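Local coordinates for protein proteasome accessory factor B/C (PafBC) (PDB 6SJ9) that regulates transcription in the bacterial DNA damage response, probably by binding DNA through its winged helix-turn-helix domains, at residues Gln287-Leu292 against Ser308-Arg313; Gln316-Phe321 against Ala653-Ala658. All blocks are in the same frame, centred on the assembly; numbering follows the deposited sequence.

Contact 1 (Gln287-Leu292 against Ser308-Arg313)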
ATOM      1  N   GLN A 287       9.006 -13.178   9.352  1.00 53.63           N
ATOM      2  CA  GLN A 287       8.010 -12.578   8.483  1.00 55.46           C
ATOM      3  C   GLN A 287       6.684 -13.322   8.577  1.00 58.25           C
ATOM      4  O   GLN A 287       5.630 -12.689   8.742  1.00 57.92           O
ATOM      5  CB  GLN A 287       8.505 -12.555   7.048  1.00 62.35           C
ATOM      6  CG  GLN A 287       7.692 -11.604   6.240  1.00 72.39           C
ATOM      7  CD  GLN A 287       8.027 -11.653   4.799  1.00 81.92           C
ATOM      8  OE1 GLN A 287       9.084 -12.175   4.425  1.00 86.04           O
ATOM      9  NE2 GLN A 287       7.164 -11.054   3.962  1.00 84.07           N
ATOM     10  N   LEU A 288       6.718 -14.673   8.494  1.00 54.64           N
ATOM     11  CA  LEU A 288       5.487 -15.452   8.622  1.00 54.01           C
ATOM     12  C   LEU A 288       4.866 -15.297  10.004  1.00 54.13           C
ATOM     13  O   LEU A 288       3.646 -15.221  10.127  1.00 53.61           O
ATOM     14  CB  LEU A 288       5.745 -16.934   8.338  1.00 52.38           C
ATOM     15  CG  LEU A 288       4.494 -17.796   8.302  1.00 52.04           C
ATOM     16  CD1 LEU A 288       3.501 -17.165   7.328  1.00 47.12           C
ATOM     17  CD2 LEU A 288       4.798 -19.232   7.867  1.00 52.73           C
ATOM     18  N   ALA A 289       5.688 -15.235  11.054  1.00 54.96           N
ATOM     19  CA  ALA A 289       5.131 -15.165  12.407  1.00 55.23           C
ATOM     20  C   ALA A 289       4.383 -13.860  12.637  1.00 51.89           C
ATOM     21  O   ALA A 289       3.336 -13.846  13.304  1.00 51.83           O
ATOM     22  CB  ALA A 289       6.227 -15.322  13.467  1.00 55.09           C
ATOM     23  N   GLU A 290       4.912 -12.751  12.120  1.00 46.63           N
ATOM     24  CA  GLU A 290       4.188 -11.495  12.234  1.00 44.79           C
ATOM     25  C   GLU A 290       2.849 -11.597  11.531  1.00 43.51           C
ATOM     26  O   GLU A 290       1.837 -11.169  12.066  1.00 44.82           O
ATOM     27  CB  GLU A 290       5.016 -10.333  11.680  1.00 48.13           C
ATOM     28  CG  GLU A 290       4.269  -8.994  11.817  1.00 49.83           C
ATOM     29  CD  GLU A 290       5.108  -7.785  11.401  1.00 48.30           C
ATOM     30  OE1 GLU A 290       6.306  -7.966  11.175  1.00 47.67           O
ATOM     31  OE2 GLU A 290       4.563  -6.657  11.287  1.00 49.46           O
ATOM     32  N   GLU A 291       2.814 -12.200  10.344  1.00 44.64           N
ATOM     33  CA  GLU A 291       1.542 -12.366   9.661  1.00 45.65           C
ATOM     34  C   GLU A 291       0.593 -13.230  10.491  1.00 47.14           C
ATOM     35  O   GLU A 291      -0.576 -12.870  10.703  1.00 49.67           O
ATOM     36  CB  GLU A 291       1.753 -12.984   8.268  1.00 43.08           C
ATOM     37  CG  GLU A 291       0.422 -13.228   7.565  1.00 43.72           C
ATOM     38  CD  GLU A 291       0.554 -14.039   6.293  1.00 52.83           C
ATOM     39  OE1 GLU A 291       1.696 -14.326   5.894  1.00 56.52           O
ATOM     40  OE2 GLU A 291      -0.484 -14.442   5.718  1.00 55.19           O
ATOM     41  N   LEU A 292       1.082 -14.362  10.989  1.00 46.31           N
ATOM     42  CA  LEU A 292       0.199 -15.290  11.702  1.00 51.07           C
ATOM     43  C   LEU A 292      -0.266 -14.738  13.043  1.00 49.58           C
ATOM     44  O   LEU A 292      -1.434 -14.867  13.384  1.00 55.38           O
ATOM     45  CB  LEU A 292       0.887 -16.641  11.869  1.00 56.41           C
ATOM     46  CG  LEU A 292       1.238 -17.386  10.575  1.00 54.97           C
ATOM     47  CD1 LEU A 292       1.918 -18.700  10.906  1.00 52.82           C
ATOM     48  CD2 LEU A 292      -0.011 -17.671   9.716  1.00 56.31           C
ATOM     49  N   SER A 308       6.612 -21.606  15.403  1.00 75.40           N
ATOM     50  CA  SER A 308       5.704 -21.594  16.541  1.00 78.25           C
ATOM     51  C   SER A 308       6.233 -20.709  17.663  1.00 80.17           C
ATOM     52  O   SER A 308       5.474 -19.965  18.297  1.00 81.72           O
ATOM     53  CB  SER A 308       5.482 -23.026  17.024  1.00 81.87           C
ATOM     54  OG  SER A 308       4.935 -23.042  18.323  1.00 86.90           O
ATOM     55  N   ALA A 309       7.528 -20.801  17.951  1.00 81.44           N
ATOM     56  CA  ALA A 309       8.051 -20.028  19.070  1.00 83.77           C
ATOM     57  C   ALA A 309       8.036 -18.545  18.767  1.00 78.78           C
ATOM     58  O   ALA A 309       7.882 -17.729  19.681  1.00 81.44           O
ATOM     59  CB  ALA A 309       9.466 -20.488  19.426  1.00 87.09           C
ATOM     60  N   ALA A 310       8.157 -18.179  17.493  1.00 75.23           N
ATOM     61  CA  ALA A 310       8.112 -16.766  17.133  1.00 72.22           C
ATOM     62  C   ALA A 310       6.704 -16.191  17.294  1.00 69.34           C
ATOM     63  O   ALA A 310       6.552 -15.041  17.729  1.00 69.06           O
ATOM     64  CB  ALA A 310       8.639 -16.570  15.709  1.00 70.00           C
ATOM     65  N   VAL A 311       5.671 -16.973  16.958  1.00 64.11           N
ATOM     66  CA  VAL A 311       4.290 -16.500  17.064  1.00 59.10           C
ATOM     67  C   VAL A 311       3.894 -16.313  18.524  1.00 59.35           C
ATOM     68  O   VAL A 311       3.355 -15.266  18.912  1.00 59.86           O
ATOM     69  CB  VAL A 311       3.347 -17.473  16.332  1.00 59.34           C
ATOM     70  CG1 VAL A 311       1.917 -17.107  16.566  1.00 55.64           C
ATOM     71  CG2 VAL A 311       3.660 -17.453  14.864  1.00 58.87           C
ATOM     72  N   VAL A 312       4.144 -17.336  19.353  1.00 62.30           N
ATOM     73  CA  VAL A 312       3.892 -17.248  20.790  1.00 65.93           C
ATOM     74  C   VAL A 312       4.608 -16.051  21.400  1.00 64.96           C
ATOM     75  O   VAL A 312       4.022 -15.294  22.180  1.00 69.81           O
ATOM     76  CB  VAL A 312       4.334 -18.561  21.472  1.00 75.64           C
ATOM     77  CG1 VAL A 312       4.373 -18.406  23.017  1.00 62.13           C
ATOM     78  CG2 VAL A 312       3.395 -19.701  21.049  1.00 61.85           C
ATOM     79  N   ARG A 313       5.862 -15.812  21.001  1.00 60.51           N
ATOM     80  CA  ARG A 313       6.604 -14.691  21.556  1.00 63.69           C
ATOM     81  C   ARG A 313       5.879 -13.373  21.303  1.00 63.45           C
ATOM     82  O   ARG A 313       5.779 -12.528  22.201  1.00 63.72           O
ATOM     83  CB  ARG A 313       8.020 -14.662  20.982  1.00 69.20           C
ATOM     84  CG  ARG A 313       8.890 -13.571  21.587  1.00 77.68           C
ATOM     85  CD  ARG A 313       9.697 -12.863  20.520  1.00 84.61           C
ATOM     86  NE  ARG A 313      10.328 -13.840  19.637  1.00 93.59           N
ATOM     87  CZ  ARG A 313      10.579 -13.630  18.346  1.00 96.00           C
ATOM     88  NH1 ARG A 313      10.236 -12.469  17.794  1.00 95.75           N
ATOM     89  NH2 ARG A 313      11.155 -14.584  17.607  1.00 96.84           N
TER

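Contact 2 (Gln316-Phe321 against Ala653-Ala658)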
ATOM      1  N   GLN A 316       2.683 -13.299  23.326  1.00 65.02           N
ATOM      2  CA  GLN A 316       3.010 -13.169  24.743  1.00 67.16           C
ATOM      3  C   GLN A 316       3.544 -11.790  25.054  1.00 64.94           C
ATOM      4  O   GLN A 316       3.180 -11.189  26.072  1.00 66.65           O
ATOM      5  CB  GLN A 316       4.008 -14.238  25.171  1.00 68.37           C
ATOM      6  CG  GLN A 316       4.209 -14.251  26.671  1.00 72.78           C
ATOM      7  CD  GLN A 316       2.924 -14.542  27.411  1.00 73.22           C
ATOM      8  OE1 GLN A 316       2.328 -15.605  27.258  1.00 73.25           O
ATOM      9  NE2 GLN A 316       2.485 -13.580  28.219  1.00 75.25           N
ATOM     10  N   ALA A 317       4.376 -11.257  24.176  1.00 61.26           N
ATOM     11  CA  ALA A 317       4.860  -9.917  24.431  1.00 59.19           C
ATOM     12  C   ALA A 317       3.701  -8.918  24.394  1.00 62.15           C
ATOM     13  O   ALA A 317       3.693  -7.948  25.162  1.00 65.49           O
ATOM     14  CB  ALA A 317       5.993  -9.599  23.455  1.00 52.83           C
ATOM     15  N   ALA A 318       2.681  -9.182  23.568  1.00 61.91           N
ATOM     16  CA  ALA A 318       1.499  -8.322  23.543  1.00 62.40           C
ATOM     17  C   ALA A 318       0.670  -8.453  24.814  1.00 63.65           C
ATOM     18  O   ALA A 318       0.120  -7.458  25.296  1.00 65.48           O
ATOM     19  CB  ALA A 318       0.643  -8.614  22.318  1.00 62.91           C
ATOM     20  N   ALA A 319       0.502  -9.677  25.337  1.00 67.62           N
ATOM     21  CA  ALA A 319      -0.172  -9.857  26.629  1.00 65.51           C
ATOM     22  C   ALA A 319       0.567  -9.115  27.746  1.00 65.88           C
ATOM     23  O   ALA A 319      -0.047  -8.407  28.559  1.00 66.92           O
ATOM     24  CB  ALA A 319      -0.285 -11.349  26.955  1.00 69.25           C
ATOM     25  N   ASP A 320       1.893  -9.278  27.805  1.00 65.90           N
ATOM     26  CA  ASP A 320       2.697  -8.674  28.868  1.00 68.18           C
ATOM     27  C   ASP A 320       2.636  -7.149  28.839  1.00 71.14           C
ATOM     28  O   ASP A 320       2.613  -6.500  29.902  1.00 71.67           O
ATOM     29  CB  ASP A 320       4.141  -9.158  28.763  1.00 66.64           C
ATOM     30  CG  ASP A 320       4.268 -10.662  29.008  1.00 69.38           C
ATOM     31  OD1 ASP A 320       3.278 -11.308  29.435  1.00 70.57           O
ATOM     32  OD2 ASP A 320       5.335 -11.211  28.676  1.00 71.36           O
ATOM     33  N   PHE A 321       2.651  -6.549  27.643  1.00 66.26           N
ATOM     34  CA  PHE A 321       2.563  -5.095  27.582  1.00 64.41           C
ATOM     35  C   PHE A 321       1.226  -4.602  28.122  1.00 64.17           C
ATOM     36  O   PHE A 321       1.168  -3.599  28.843  1.00 66.86           O
ATOM     37  CB  PHE A 321       2.818  -4.612  26.160  1.00 63.76           C
ATOM     38  CG  PHE A 321       3.221  -3.173  26.088  1.00 64.75           C
ATOM     39  CD1 PHE A 321       3.620  -2.493  27.237  1.00 64.47           C
ATOM     40  CD2 PHE A 321       3.250  -2.506  24.864  1.00 62.75           C
ATOM     41  CE1 PHE A 321       4.003  -1.164  27.173  1.00 62.82           C
ATOM     42  CE2 PHE A 321       3.652  -1.184  24.790  1.00 63.36           C
ATOM     43  CZ  PHE A 321       4.022  -0.505  25.941  1.00 62.69           C
ATOM     44  N   ALA A 653      -8.795 -10.144  24.971  1.00 73.44           N
ATOM     45  CA  ALA A 653      -9.443 -11.444  24.809  1.00 75.03           C
ATOM     46  C   ALA A 653      -9.006 -12.129  23.506  1.00 75.11           C
ATOM     47  O   ALA A 653      -8.786 -13.357  23.474  1.00 72.19           O
ATOM     48  CB  ALA A 653     -10.963 -11.267  24.876  1.00 72.53           C
ATOM     49  N   TRP A 654      -8.854 -11.342  22.427  1.00 72.71           N
ATOM     50  CA  TRP A 654      -8.314 -11.873  21.175  1.00 66.31           C
ATOM     51  C   TRP A 654      -6.938 -12.483  21.409  1.00 63.39           C
ATOM     52  O   TRP A 654      -6.706 -13.659  21.086  1.00 64.85           O
ATOM     53  CB  TRP A 654      -8.283 -10.739  20.153  1.00 67.97           C
ATOM     54  CG  TRP A 654      -7.531 -10.932  18.873  1.00 67.55           C
ATOM     55  CD1 TRP A 654      -6.250 -10.562  18.616  1.00 68.83           C
ATOM     56  CD2 TRP A 654      -8.061 -11.432  17.642  1.00 68.55           C
ATOM     57  NE1 TRP A 654      -5.928 -10.840  17.305  1.00 67.85           N
ATOM     58  CE2 TRP A 654      -7.026 -11.372  16.687  1.00 67.40           C
ATOM     59  CE3 TRP A 654      -9.297 -11.965  17.266  1.00 72.01           C
ATOM     60  CZ2 TRP A 654      -7.190 -11.818  15.382  1.00 65.66           C
ATOM     61  CZ3 TRP A 654      -9.462 -12.402  15.979  1.00 73.27           C
ATOM     62  CH2 TRP A 654      -8.410 -12.319  15.039  1.00 69.22           C
ATOM     63  N   ILE A 655      -6.049 -11.729  22.074  1.00 60.85           N
ATOM     64  CA  ILE A 655      -4.702 -12.229  22.375  1.00 63.09           C
ATOM     65  C   ILE A 655      -4.779 -13.461  23.280  1.00 71.54           C
ATOM     66  O   ILE A 655      -4.102 -14.473  23.046  1.00 76.55           O
ATOM     67  CB  ILE A 655      -3.847 -11.122  23.025  1.00 60.02           C
ATOM     68  CG1 ILE A 655      -3.607  -9.957  22.054  1.00 60.07           C
ATOM     69  CG2 ILE A 655      -2.523 -11.697  23.513  1.00 61.28           C
ATOM     70  CD1 ILE A 655      -3.105  -8.686  22.710  1.00 60.68           C
ATOM     71  N   ASP A 656      -5.580 -13.385  24.353  1.00 71.70           N
ATOM     72  CA  ASP A 656      -5.675 -14.530  25.260  1.00 76.15           C
ATOM     73  C   ASP A 656      -6.216 -15.750  24.539  1.00 73.58           C
ATOM     74  O   ASP A 656      -5.669 -16.850  24.670  1.00 75.39           O
ATOM     75  CB  ASP A 656      -6.534 -14.204  26.486  1.00 81.58           C
ATOM     76  CG  ASP A 656      -5.836 -13.266  27.454  1.00 84.80           C
ATOM     77  OD1 ASP A 656      -4.625 -13.011  27.242  1.00 85.79           O
ATOM     78  OD2 ASP A 656      -6.497 -12.793  28.415  1.00 84.76           O
ATOM     79  N   ALA A 657      -7.277 -15.571  23.750  1.00 69.88           N
ATOM     80  CA  ALA A 657      -7.792 -16.700  22.980  1.00 70.21           C
ATOM     81  C   ALA A 657      -6.707 -17.274  22.053  1.00 71.21           C
ATOM     82  O   ALA A 657      -6.569 -18.496  21.921  1.00 74.03           O
ATOM     83  CB  ALA A 657      -9.025 -16.244  22.189  1.00 67.02           C
ATOM     84  N   ALA A 658      -5.900 -16.405  21.439  1.00 68.21           N
ATOM     85  CA  ALA A 658      -4.784 -16.870  20.621  1.00 66.21           C
ATOM     86  C   ALA A 658      -3.766 -17.648  21.447  1.00 69.72           C
ATOM     87  O   ALA A 658      -3.252 -18.679  21.002  1.00 72.52           O
ATOM     88  CB  ALA A 658      -4.120 -15.672  19.933  1.00 60.31           C
TER

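Contact 1 (Gln287-Leu292 against Ser308-Arg313)
Ala289 and Val311 mark the point where helices 285-294 and 305-323 come together, their CA atoms 4.9 Å apart. The axes of Gln287-Leu292 and Ser308-Arg313 approach to 8.5 Å and cross at -46°, a close spacing made possible by the alanines at the interface. The setting is the first WCX domain, whose four-stranded antiparallel sheet has the strand order of a ferredoxin-like fold. Helix 285-294 is the second helix of that fold; the chain then runs through the edge strand 299-303 before entering helix 305-323.

The interface is small and wholly apolar. The CB of Ala289 points across the gap and is met by two residues of the other helix: it lies 3.5 Å from Ala310 CB and 3.6 Å from Val311 CG2. Val311 does not aim its CB straight at helix 285-294; one branch does the touching. With CG1 anti to the backbone N (chi1 173°), CG2 stands beside that nitrogen and lies against Ala289 CA as well as its methyl. The same CG2 reaches the CB of Leu292, one helical turn further on, at a looser 4.2 Å. The Leu292 side chain also packs on Leu249 and Val301 of the sheet and on Leu259. Val311 also packs on Val301, which joins this helix pair to the edge strand.

Glu291 lies away from the interface and ties helix 285-294 to its surroundings, by a salt bridge between OE1 and Lys262 and a hydrogen bond between OE2 and the hydroxyl of Tyr295. Arg313 forms a salt bridge with Glu286, at the beginning of helix 285-294, and one face of its guanidinium lies over the backbone oxygen of Ala310, which stands 4.3 Å above the plane.

Contact 2 (Gln316-Phe321 against Ala653-Ala658)
Ile655 bridges the gap between helices 305-323 and 645-659, meeting Ala318 and Ala319 with separate branches of its side chain. The two helices are counterparts: each follows the last sheet strand of a WCX domain, so the contact joins the first domain to the second across 331 intervening residues. Their nearest CA atoms, those of Ala319 and Ile655, are 6.7 Å apart.

The packed part is a buried, apolar fit of one large side chain against two small ones. Ile655 CG1 sits beside its backbone N (chi1 -65°), and the extended arm beyond it carries CD1 to within 3.8 Å of Ala318 CB. CG2, anti to the same nitrogen, takes the other alanine, lying 4.1 Å from Ala319 CB and equally near Ala319 N. The branched side chain thus spans two successive residues of the opposing helix, whose methyl groups let it come close to the backbone.

The fit slackens toward the polar flank. Asp656 inclines its carboxylate toward Ala319, but OD1 stays 4.7 Å from Ala319 CB and instead forms a salt bridge with Arg652. Further out, on the exposed side of helix 305-323, Gln316 NE2 donates to Asp320 OD1 over 2.7 Å, one helical turn along. This bond is bent, at 142°; the donor comes from above the carboxylate plane although the oxygen lies close to the amide plane of Gln316.

Neighbouring elements extend the junction. Leu659 continues the apolar surface of helix 645-659 against Gln316 and Ala319, while Ile655 also packs on Val632. Trp654 reaches helix 627-634 through a hydrogen bond to Ser633 and meets His298, just before strand 299-303, edge to face.

How the contacts relate
Following the chain from the N terminus, contact 1 closes first, over a short excursion of 15 residues that includes edge strand 299-303 of the first WCX domain. Contact 2 opens just afterwards, further along helix 305-323, and its far side is reached only after the PafC helix-turn-helix region, the second WYL domain and most of the second WCX domain. The two are therefore in series, neither nested nor crossing. Their centres lie about 13 Å apart, joined by helix 305-323, which packs on helix 285-294 of its own domain at Ser308-Arg313 and on helix 645-659 of the second WCX domain at Gln316-Phe321.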